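Local coordinates for protein GTP pyrophosphokinase YjbM (Bacillus subtilis, PDB 5DEC) that synthesises the alarmone (p)ppGpp by transferring pyrophosphate from ATP to GTP or GDP, working as a highly cooperative, allosterically regulated homotetramer, at residues 45-50 with 83-88; 129-134 with 142-147; 95-100 with 147-152. All blocks are in the same frame, centred on the assembly; numbering follows the deposited sequence.

How the interactions relate
All three contacts belong to one mixed sheet, and interaction 3 adds helix 90-102 packed on it. Interactions 1 and 3 lie closest, their centres about 7 Å apart, joined by a probable backbone hydrogen bond, C87 N to R150 O at 2.8 Å. Interactions 1 and 2, with centres about 19 Å apart, still meet through a probable hydrogen bond, L83 N to E146 O at 2.8 Å. Interactions 2 and 3 share I147, at the join between the hairpin and the part under helix 90-102; their centres are about 15 Å apart. Interaction 2 carries E146, the inferred proton acceptor, whereas interaction 1 holds E48 and F49 of the allosteric alarmone site and R84 of the ATP site.

Interaction 1 of 3, residues 45-50 with 83-88; sequences SPIEFV and LRIMCQ
A classic beta bulge marks the start of the antiparallel pairing between strands 49-54 and 81-87: E48 and F49 both face M86. M86 O takes E48 N at 2.8 Å, nearly along the C=O axis, but F49 N only weakly at 3.5 Å. M86 N answers with a straight bond to F49 O (3.0 Å, 172° at the hydrogen). F49 CG sits in the crowded position between backbone N and carbonyl carbon (chi1 66°), and M86 CB lies over one face of the ring, a CH-pi contact 4.1 Å from the centroid. Bends at chi2 and chi3 bring M86 CE to F49 CE2 at 3.4 Å, with SD obliquely placed in a Met-aromatic contact. An alanine at F49 would remove the ring that M86 CB and CE lie against, and would probably loosen M86 and this edge of the allosteric alarmone site, to which E48 and F49 belong. On the face bearing V50 and I85, I47 from the preceding loop sets CG1 against I85 CG2 at 3.7 Å. Further out, L152 and N155 of helix 152-167 touch M86, and R35 NH1 of helix 11-38 hydrogen-bonds I47 O. That carbonyl also accepts S45 OG on an in-plane lone pair at 2.9 Å.

Interaction 2 of 3, residues 129-134 with 142-147; sequences VVLYPL and HVLVEI
Four backbone bonds lock residues 129-134 of strand 126-136 to residues 142-147 of strand 139-151, with V130-V145 and Y132-V143 as antiparallel hydrogen-bonded pairs. The straightest is Y132 N to V143 O, 2.8 Å with 177° at the hydrogen. In the return bond, V143 N stands above the plane of the Y132 carbonyl. The packed interior is the face carrying V130, Y132, V143 and V145, all buried. There V130 and V145 lie side by side and point the same way, V130 CG2 reaching V145 CB at 3.9 Å. The other V130 branch, CG1, meets I147 CD1 obliquely at 3.9 Å. Y132 CG is anti to the backbone N (chi1 -173°), so the ring leads away from residues 142-147. Its OH hydrogen-bonds E26 OE1 and, weakly, K30 NZ of a neighbouring subunit. The opposite face is the solvent side: L131, P133 and L144 are partly exposed and H142 exposed. Here L131 crosses the H142 side chain at about a right angle, its CD1 meeting L144 CD2 (3.7 Å) and H142 CB (3.8 Å). The H142 ring has P133 CA over one face. E146, paired with the buried V129, hydrogen-bonds Q148 NE2 through OE1, and its side chain lies about 4 Å (nearest atoms) from that of the magnesium ligand D79. The pairing is the ladder of a beta hairpin whose second strand carries the inferred proton acceptor of this RelA/SpoT-type synthetase.

Interaction 3 of 3, residues 95-100 with 147-152; sequences IVKEML and IQIRTL
Within residues 95-100, contact with segment 147-152 begins at V96. Its CG1, anti to the backbone N (chi1 173°), touches I149 CD1 at 3.9 Å, the two side chains sliding past each other in opposite directions. I47, I85 and C87 also touch V96, so this part of the helix rests on strand 81-87 as well. K97 contributes its aliphatic stem alone: CG approaches I149 CD1 at 3.7 Å, crossing that side chain at about a right angle. A bend at chi3 then leads the chain away, and NZ bonds Q94 OE1 one turn earlier. Contacts at V96, K97 and L100 fit a helix lying along a sheet in an alpha/beta layer of the nucleotidyltransferase-like synthetase fold. Helix 95-100 and strand 147-151 run nearly antiparallel (159°), their axes 9.9 Å apart at closest approach. No hydrogen bond crosses, and Q148 points to the opposite face of the sheet. L100, one turn after V96, is extended at chi2 (179°) and meets the strand tip to tip. Its CD1 sits 4.0 Å from I149 CD1 and 4.1 Å from I147 CG2, spanning the two isoleucines that point from the strand toward the helix. L128 and F106 also pack against L100.

Interaction 1 of 3, residues 45-50 with 83-88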
loop_
_atom_site.group_PDB
_atom_site.type_symbol
_atom_site.label_atom_id
_atom_site.label_comp_id
_atom_site.label_asym_id
_atom_site.label_seq_id
_atom_site.Cartn_x
_atom_site.Cartn_y
_atom_site.Cartn_z
ATOM N N SER B 45 14.898 1.368 -16.621
ATOM C CA SER B 45 13.558 0.790 -16.718
ATOM C C SER B 45 12.732 1.525 -17.778
ATOM O O SER B 45 12.742 2.751 -17.831
ATOM C CB SER B 45 12.850 0.834 -15.363
ATOM O OG SER B 45 11.489 0.474 -15.515
ATOM N N PRO B 46 12.042 0.778 -18.647
ATOM C CA PRO B 46 11.161 1.401 -19.646
ATOM C C PRO B 46 9.855 1.932 -19.036
ATOM O O PRO B 46 9.065 2.589 -19.729
ATOM C CB PRO B 46 10.895 0.260 -20.639
ATOM C CG PRO B 46 11.054 -0.987 -19.829
ATOM C CD PRO B 46 12.136 -0.685 -18.819
ATOM N N ILE B 47 9.638 1.656 -17.759
ATOM C CA ILE B 47 8.463 2.146 -17.050
ATOM C C ILE B 47 8.869 3.013 -15.872
ATOM O O ILE B 47 9.671 2.616 -15.028
ATOM C CB ILE B 47 7.578 0.993 -16.551
ATOM C CG1 ILE B 47 6.967 0.240 -17.740
ATOM C CG2 ILE B 47 6.505 1.508 -15.597
ATOM C CD1 ILE B 47 6.092 -0.924 -17.324
ATOM N N GLU B 48 8.310 4.207 -15.807
ATOM C CA GLU B 48 8.613 5.087 -14.701
ATOM C C GLU B 48 7.588 4.848 -13.566
ATOM O O GLU B 48 7.970 4.606 -12.427
ATOM C CB GLU B 48 8.602 6.543 -15.183
ATOM C CG GLU B 48 9.237 7.507 -14.240
ATOM C CD GLU B 48 10.755 7.424 -14.275
ATOM O OE1 GLU B 48 11.309 6.523 -14.952
ATOM O OE2 GLU B 48 11.392 8.269 -13.617
ATOM N N PHE B 49 6.294 4.905 -13.870
ATOM C CA PHE B 49 5.308 4.448 -12.895
ATOM C C PHE B 49 3.998 4.027 -13.559
ATOM O O PHE B 49 3.812 4.183 -14.770
ATOM C CB PHE B 49 5.034 5.521 -11.821
ATOM C CG PHE B 49 4.370 6.773 -12.337
ATOM C CD1 PHE B 49 5.109 7.792 -12.924
ATOM C CD2 PHE B 49 2.998 6.947 -12.181
ATOM C CE1 PHE B 49 4.479 8.959 -13.374
ATOM C CE2 PHE B 49 2.358 8.112 -12.634
ATOM C CZ PHE B 49 3.107 9.114 -13.234
ATOM N N VAL B 50 3.112 3.446 -12.753
ATOM C CA VAL B 50 1.885 2.826 -13.232
ATOM C C VAL B 50 0.706 3.268 -12.383
ATOM O O VAL B 50 0.793 3.215 -11.173
ATOM C CB VAL B 50 1.983 1.287 -13.188
ATOM C CG1 VAL B 50 0.718 0.648 -13.723
ATOM C CG2 VAL B 50 3.194 0.802 -13.968
ATOM N N LEU B 83 -5.683 1.276 -17.040
ATOM C CA LEU B 83 -4.377 1.519 -16.445
ATOM C C LEU B 83 -3.614 2.510 -17.290
ATOM O O LEU B 83 -3.891 2.678 -18.484
ATOM C CB LEU B 83 -3.556 0.240 -16.284
ATOM C CG LEU B 83 -3.948 -0.533 -15.023
ATOM C CD1 LEU B 83 -5.064 -1.513 -15.348
ATOM C CD2 LEU B 83 -2.765 -1.209 -14.383
ATOM N N ARG B 84 -2.663 3.190 -16.671
ATOM C CA ARG B 84 -1.794 4.067 -17.442
ATOM C C ARG B 84 -0.374 3.753 -17.087
ATOM O O ARG B 84 -0.018 3.672 -15.899
ATOM C CB ARG B 84 -2.106 5.535 -17.185
ATOM C CG ARG B 84 -3.545 5.830 -17.572
ATOM C CD ARG B 84 -3.851 7.284 -17.798
ATOM N NE ARG B 84 -5.215 7.391 -18.308
ATOM C CZ ARG B 84 -6.013 8.432 -18.115
ATOM N NH1 ARG B 84 -5.574 9.493 -17.450
ATOM N NH2 ARG B 84 -7.242 8.422 -18.622
ATOM N N ILE B 85 0.431 3.565 -18.124
ATOM C CA ILE B 85 1.837 3.265 -17.938
ATOM C C ILE B 85 2.602 4.494 -18.430
ATOM O O ILE B 85 2.454 4.883 -19.585
ATOM C CB ILE B 85 2.265 2.008 -18.730
ATOM C CG1 ILE B 85 1.446 0.779 -18.289
ATOM C CG2 ILE B 85 3.742 1.757 -18.543
ATOM C CD1 ILE B 85 1.735 -0.501 -19.142
ATOM N N MET B 86 3.406 5.099 -17.554
ATOM C CA MET B 86 4.169 6.304 -17.906
ATOM C C MET B 86 5.633 5.938 -18.131
ATOM O O MET B 86 6.232 5.250 -17.308
ATOM C CB MET B 86 4.066 7.356 -16.801
ATOM C CG MET B 86 3.030 8.433 -17.088
ATOM S SD MET B 86 1.365 7.770 -17.313
ATOM C CE MET B 86 0.981 7.215 -15.666
ATOM N N CYS B 87 6.190 6.407 -19.244
ATOM C CA CYS B 87 7.572 6.116 -19.613
ATOM C C CYS B 87 8.390 7.400 -19.724
ATOM O O CYS B 87 7.859 8.440 -20.075
ATOM C CB CYS B 87 7.612 5.366 -20.952
ATOM S SG CYS B 87 6.479 3.967 -21.060
ATOM N N GLN B 88 9.688 7.306 -19.469
ATOM C CA GLN B 88 10.588 8.449 -19.582
ATOM C C GLN B 88 10.800 8.898 -21.014
ATOM O O GLN B 88 10.762 10.091 -21.308
ATOM C CB GLN B 88 11.919 8.084 -18.958
ATOM C CG GLN B 88 12.763 9.234 -18.525
ATOM C CD GLN B 88 13.786 8.791 -17.508
ATOM O OE1 GLN B 88 14.650 7.976 -17.805
ATOM N NE2 GLN B 88 13.671 9.301 -16.289
HETATM O O HOH W 1 10.915 5.005 -18.183
#

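Interaction 2 of 3, residues 129-134 with 142-147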
loop_
_atom_site.group_PDB
_atom_site.type_symbol
_atom_site.label_atom_id
_atom_site.label_comp_id
_atom_site.label_asym_id
_atom_site.label_seq_id
_atom_site.Cartn_x
_atom_site.Cartn_y
_atom_site.Cartn_z
ATOM N N VAL B 129 -6.192 -2.586 -25.560
ATOM C CA VAL B 129 -7.239 -3.148 -24.729
ATOM C C VAL B 129 -6.933 -4.622 -24.549
ATOM O O VAL B 129 -6.696 -5.309 -25.530
ATOM C CB VAL B 129 -8.624 -2.995 -25.375
ATOM C CG1 VAL B 129 -9.674 -3.622 -24.485
ATOM C CG2 VAL B 129 -8.938 -1.511 -25.646
ATOM N N VAL B 130 -6.937 -5.109 -23.312
ATOM C CA VAL B 130 -6.670 -6.524 -23.078
ATOM C C VAL B 130 -7.893 -7.218 -22.517
ATOM O O VAL B 130 -8.751 -6.591 -21.881
ATOM C CB VAL B 130 -5.486 -6.761 -22.083
ATOM C CG1 VAL B 130 -4.212 -6.070 -22.545
ATOM C CG2 VAL B 130 -5.852 -6.300 -20.684
ATOM N N LEU B 131 -7.965 -8.524 -22.745
ATOM C CA LEU B 131 -9.000 -9.325 -22.129
ATOM C C LEU B 131 -8.357 -10.109 -20.982
ATOM O O LEU B 131 -7.525 -10.992 -21.213
ATOM C CB LEU B 131 -9.641 -10.253 -23.166
ATOM C CG LEU B 131 -10.931 -10.961 -22.747
ATOM C CD1 LEU B 131 -12.011 -9.932 -22.474
ATOM C CD2 LEU B 131 -11.392 -11.959 -23.836
ATOM N N TYR B 132 -8.725 -9.763 -19.749
ATOM C CA TYR B 132 -8.067 -10.314 -18.561
ATOM C C TYR B 132 -8.936 -11.417 -17.941
ATOM O O TYR B 132 -10.073 -11.141 -17.532
ATOM C CB TYR B 132 -7.794 -9.200 -17.520
ATOM C CG TYR B 132 -6.968 -9.670 -16.334
ATOM C CD1 TYR B 132 -5.605 -9.876 -16.464
ATOM C CD2 TYR B 132 -7.553 -9.919 -15.098
ATOM C CE1 TYR B 132 -4.836 -10.312 -15.399
ATOM C CE2 TYR B 132 -6.795 -10.364 -14.021
ATOM C CZ TYR B 132 -5.429 -10.559 -14.185
ATOM O OH TYR B 132 -4.638 -11.002 -13.145
ATOM N N PRO B 133 -8.400 -12.656 -17.866
ATOM C CA PRO B 133 -9.117 -13.834 -17.350
ATOM C C PRO B 133 -9.117 -13.874 -15.826
ATOM O O PRO B 133 -8.352 -14.623 -15.209
ATOM C CB PRO B 133 -8.326 -15.007 -17.923
ATOM C CG PRO B 133 -6.913 -14.479 -17.971
ATOM C CD PRO B 133 -7.040 -13.004 -18.324
ATOM N N LEU B 134 -9.984 -13.064 -15.232
ATOM C CA LEU B 134 -10.088 -12.942 -13.783
ATOM C C LEU B 134 -10.649 -14.206 -13.117
ATOM O O LEU B 134 -11.709 -14.712 -13.504
ATOM C CB LEU B 134 -10.961 -11.731 -13.447
ATOM C CG LEU B 134 -11.119 -11.367 -11.982
ATOM C CD1 LEU B 134 -9.817 -10.840 -11.418
ATOM C CD2 LEU B 134 -12.211 -10.325 -11.863
ATOM N N HIS B 142 -13.957 -13.010 -17.911
ATOM C CA HIS B 142 -13.062 -12.231 -18.753
ATOM C C HIS B 142 -13.485 -10.763 -18.746
ATOM O O HIS B 142 -14.622 -10.436 -19.074
ATOM C CB HIS B 142 -13.030 -12.794 -20.173
ATOM C CG HIS B 142 -12.418 -14.156 -20.256
ATOM N ND1 HIS B 142 -13.077 -15.297 -19.846
ATOM C CD2 HIS B 142 -11.186 -14.560 -20.648
ATOM C CE1 HIS B 142 -12.291 -16.343 -20.008
ATOM N NE2 HIS B 142 -11.133 -15.923 -20.491
ATOM N N VAL B 143 -12.587 -9.881 -18.316
ATOM C CA VAL B 143 -12.919 -8.456 -18.291
ATOM C C VAL B 143 -11.999 -7.642 -19.191
ATOM O O VAL B 143 -10.800 -7.922 -19.321
ATOM C CB VAL B 143 -12.893 -7.867 -16.854
ATOM C CG1 VAL B 143 -13.688 -8.746 -15.899
ATOM C CG2 VAL B 143 -11.498 -7.701 -16.372
ATOM N N LEU B 144 -12.596 -6.647 -19.838
ATOM C CA LEU B 144 -11.874 -5.732 -20.707
ATOM C C LEU B 144 -11.189 -4.694 -19.852
ATOM O O LEU B 144 -11.782 -4.166 -18.908
ATOM C CB LEU B 144 -12.816 -5.062 -21.698
ATOM C CG LEU B 144 -13.404 -5.999 -22.734
ATOM C CD1 LEU B 144 -14.547 -5.319 -23.470
ATOM C CD2 LEU B 144 -12.288 -6.411 -23.686
ATOM N N VAL B 145 -9.922 -4.442 -20.156
ATOM C CA VAL B 145 -9.141 -3.439 -19.449
ATOM C C VAL B 145 -8.390 -2.609 -20.470
ATOM O O VAL B 145 -7.653 -3.162 -21.294
ATOM C CB VAL B 145 -8.116 -4.062 -18.484
ATOM C CG1 VAL B 145 -7.371 -2.975 -17.735
ATOM C CG2 VAL B 145 -8.807 -5.052 -17.500
ATOM N N GLU B 146 -8.568 -1.295 -20.425
ATOM C CA GLU B 146 -7.802 -0.422 -21.314
ATOM C C GLU B 146 -6.442 -0.112 -20.695
ATOM O O GLU B 146 -6.351 0.231 -19.521
ATOM C CB GLU B 146 -8.540 0.884 -21.581
ATOM C CG GLU B 146 -7.754 1.826 -22.488
ATOM C CD GLU B 146 -8.380 3.213 -22.547
ATOM O OE1 GLU B 146 -8.068 4.035 -21.656
ATOM O OE2 GLU B 146 -9.196 3.464 -23.458
ATOM N N ILE B 147 -5.380 -0.249 -21.477
ATOM C CA ILE B 147 -4.054 0.118 -20.997
ATOM C C ILE B 147 -3.519 1.221 -21.915
ATOM O O ILE B 147 -3.410 1.017 -23.119
ATOM C CB ILE B 147 -3.063 -1.051 -21.021
ATOM C CG1 ILE B 147 -3.578 -2.247 -20.214
ATOM C CG2 ILE B 147 -1.687 -0.580 -20.495
ATOM C CD1 ILE B 147 -2.621 -3.422 -20.208
#

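Interaction 3 of 3, residues 95-100 with 147-152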
loop_
_atom_site.group_PDB
_atom_site.type_symbol
_atom_site.label_atom_id
_atom_site.label_comp_id
_atom_site.label_asym_id
_atom_site.label_seq_id
_atom_site.Cartn_x
_atom_site.Cartn_y
_atom_site.Cartn_z
ATOM N N ILE B 95 8.960 -0.496 -26.432
ATOM C CA ILE B 95 9.467 -1.571 -25.594
ATOM C C ILE B 95 8.367 -2.131 -24.693
ATOM O O ILE B 95 8.175 -3.343 -24.631
ATOM C CB ILE B 95 10.659 -1.084 -24.735
ATOM C CG1 ILE B 95 11.869 -0.799 -25.640
ATOM C CG2 ILE B 95 11.024 -2.116 -23.683
ATOM C CD1 ILE B 95 13.047 -0.195 -24.924
ATOM N N VAL B 96 7.597 -1.250 -24.057
ATOM C CA VAL B 96 6.519 -1.691 -23.178
ATOM C C VAL B 96 5.439 -2.404 -23.988
ATOM O O VAL B 96 4.934 -3.469 -23.581
ATOM C CB VAL B 96 5.894 -0.507 -22.384
ATOM C CG1 VAL B 96 4.672 -0.966 -21.605
ATOM C CG2 VAL B 96 6.927 0.114 -21.447
ATOM N N LYS B 97 5.103 -1.835 -25.135
ATOM C CA LYS B 97 4.145 -2.453 -26.048
ATOM C C LYS B 97 4.517 -3.900 -26.344
ATOM O O LYS B 97 3.676 -4.800 -26.293
ATOM C CB LYS B 97 4.086 -1.689 -27.369
ATOM C CG LYS B 97 3.214 -0.459 -27.389
ATOM C CD LYS B 97 3.339 0.256 -28.739
ATOM C CE LYS B 97 3.126 -0.704 -29.900
ATOM N NZ LYS B 97 3.237 -0.011 -31.219
ATOM N N GLU B 98 5.780 -4.113 -26.690
ATOM C CA GLU B 98 6.237 -5.450 -27.032
ATOM C C GLU B 98 6.211 -6.379 -25.842
ATOM O O GLU B 98 5.884 -7.562 -25.988
ATOM C CB GLU B 98 7.628 -5.379 -27.663
ATOM C CG GLU B 98 7.528 -4.826 -29.064
ATOM C CD GLU B 98 8.871 -4.517 -29.704
ATOM O OE1 GLU B 98 9.912 -4.642 -29.020
ATOM O OE2 GLU B 98 8.873 -4.169 -30.907
ATOM N N MET B 99 6.541 -5.865 -24.661
ATOM C CA MET B 99 6.391 -6.670 -23.464
ATOM C C MET B 99 4.941 -7.100 -23.275
ATOM O O MET B 99 4.675 -8.267 -22.962
ATOM C CB MET B 99 6.865 -5.900 -22.210
ATOM C CG MET B 99 8.373 -5.764 -22.148
ATOM S SD MET B 99 8.944 -4.986 -20.626
ATOM C CE MET B 99 8.260 -3.350 -20.762
ATOM N N LEU B 100 4.001 -6.172 -23.462
ATOM C CA LEU B 100 2.591 -6.487 -23.206
ATOM C C LEU B 100 2.072 -7.512 -24.216
ATOM O O LEU B 100 1.304 -8.406 -23.870
ATOM C CB LEU B 100 1.723 -5.225 -23.249
ATOM C CG LEU B 100 2.033 -4.186 -22.148
ATOM C CD1 LEU B 100 1.149 -2.976 -22.277
ATOM C CD2 LEU B 100 1.821 -4.789 -20.785
ATOM N N ILE B 147 -5.380 -0.249 -21.477
ATOM C CA ILE B 147 -4.054 0.118 -20.997
ATOM C C ILE B 147 -3.519 1.221 -21.915
ATOM O O ILE B 147 -3.410 1.017 -23.119
ATOM C CB ILE B 147 -3.063 -1.051 -21.021
ATOM C CG1 ILE B 147 -3.578 -2.247 -20.214
ATOM C CG2 ILE B 147 -1.687 -0.580 -20.495
ATOM C CD1 ILE B 147 -2.621 -3.422 -20.208
ATOM N N GLN B 148 -3.224 2.390 -21.365
ATOM C CA GLN B 148 -2.577 3.445 -22.156
ATOM C C GLN B 148 -1.104 3.548 -21.804
ATOM O O GLN B 148 -0.722 3.327 -20.658
ATOM C CB GLN B 148 -3.237 4.801 -21.945
ATOM C CG GLN B 148 -4.723 4.852 -22.238
ATOM C CD GLN B 148 -5.227 6.289 -22.293
ATOM O OE1 GLN B 148 -4.461 7.215 -22.577
ATOM N NE2 GLN B 148 -6.497 6.487 -21.966
ATOM N N ILE B 149 -0.269 3.839 -22.801
ATOM C CA ILE B 149 1.153 4.019 -22.567
ATOM C C ILE B 149 1.518 5.453 -23.017
ATOM O O ILE B 149 1.198 5.839 -24.131
ATOM C CB ILE B 149 1.975 2.982 -23.328
ATOM C CG1 ILE B 149 1.313 1.590 -23.201
ATOM C CG2 ILE B 149 3.450 2.967 -22.833
ATOM C CD1 ILE B 149 2.002 0.538 -24.049
ATOM N N ARG B 150 2.167 6.217 -22.145
ATOM C CA ARG B 150 2.424 7.638 -22.387
ATOM C C ARG B 150 3.785 8.022 -21.882
ATOM O O ARG B 150 4.238 7.465 -20.895
ATOM C CB ARG B 150 1.396 8.516 -21.656
ATOM C CG ARG B 150 -0.057 8.278 -21.979
ATOM C CD ARG B 150 -0.915 9.068 -21.009
ATOM N NE ARG B 150 -2.305 9.153 -21.430
ATOM C CZ ARG B 150 -3.236 9.821 -20.767
ATOM N NH1 ARG B 150 -2.916 10.466 -19.653
ATOM N NH2 ARG B 150 -4.475 9.872 -21.234
ATOM N N THR B 151 4.430 9.010 -22.499
ATOM C CA THR B 151 5.577 9.611 -21.826
ATOM C C THR B 151 5.061 10.473 -20.691
ATOM O O THR B 151 3.869 10.788 -20.637
ATOM C CB THR B 151 6.469 10.478 -22.753
ATOM O OG1 THR B 151 5.684 11.544 -23.298
ATOM C CG2 THR B 151 7.044 9.647 -23.908
ATOM N N LEU B 152 5.963 10.843 -19.789
ATOM C CA LEU B 152 5.652 11.744 -18.695
ATOM C C LEU B 152 5.048 13.063 -19.204
ATOM O O LEU B 152 4.079 13.573 -18.638
ATOM C CB LEU B 152 6.917 12.020 -17.869
ATOM C CG LEU B 152 7.538 10.812 -17.135
ATOM C CD1 LEU B 152 8.935 11.119 -16.560
ATOM C CD2 LEU B 152 6.608 10.333 -16.040
#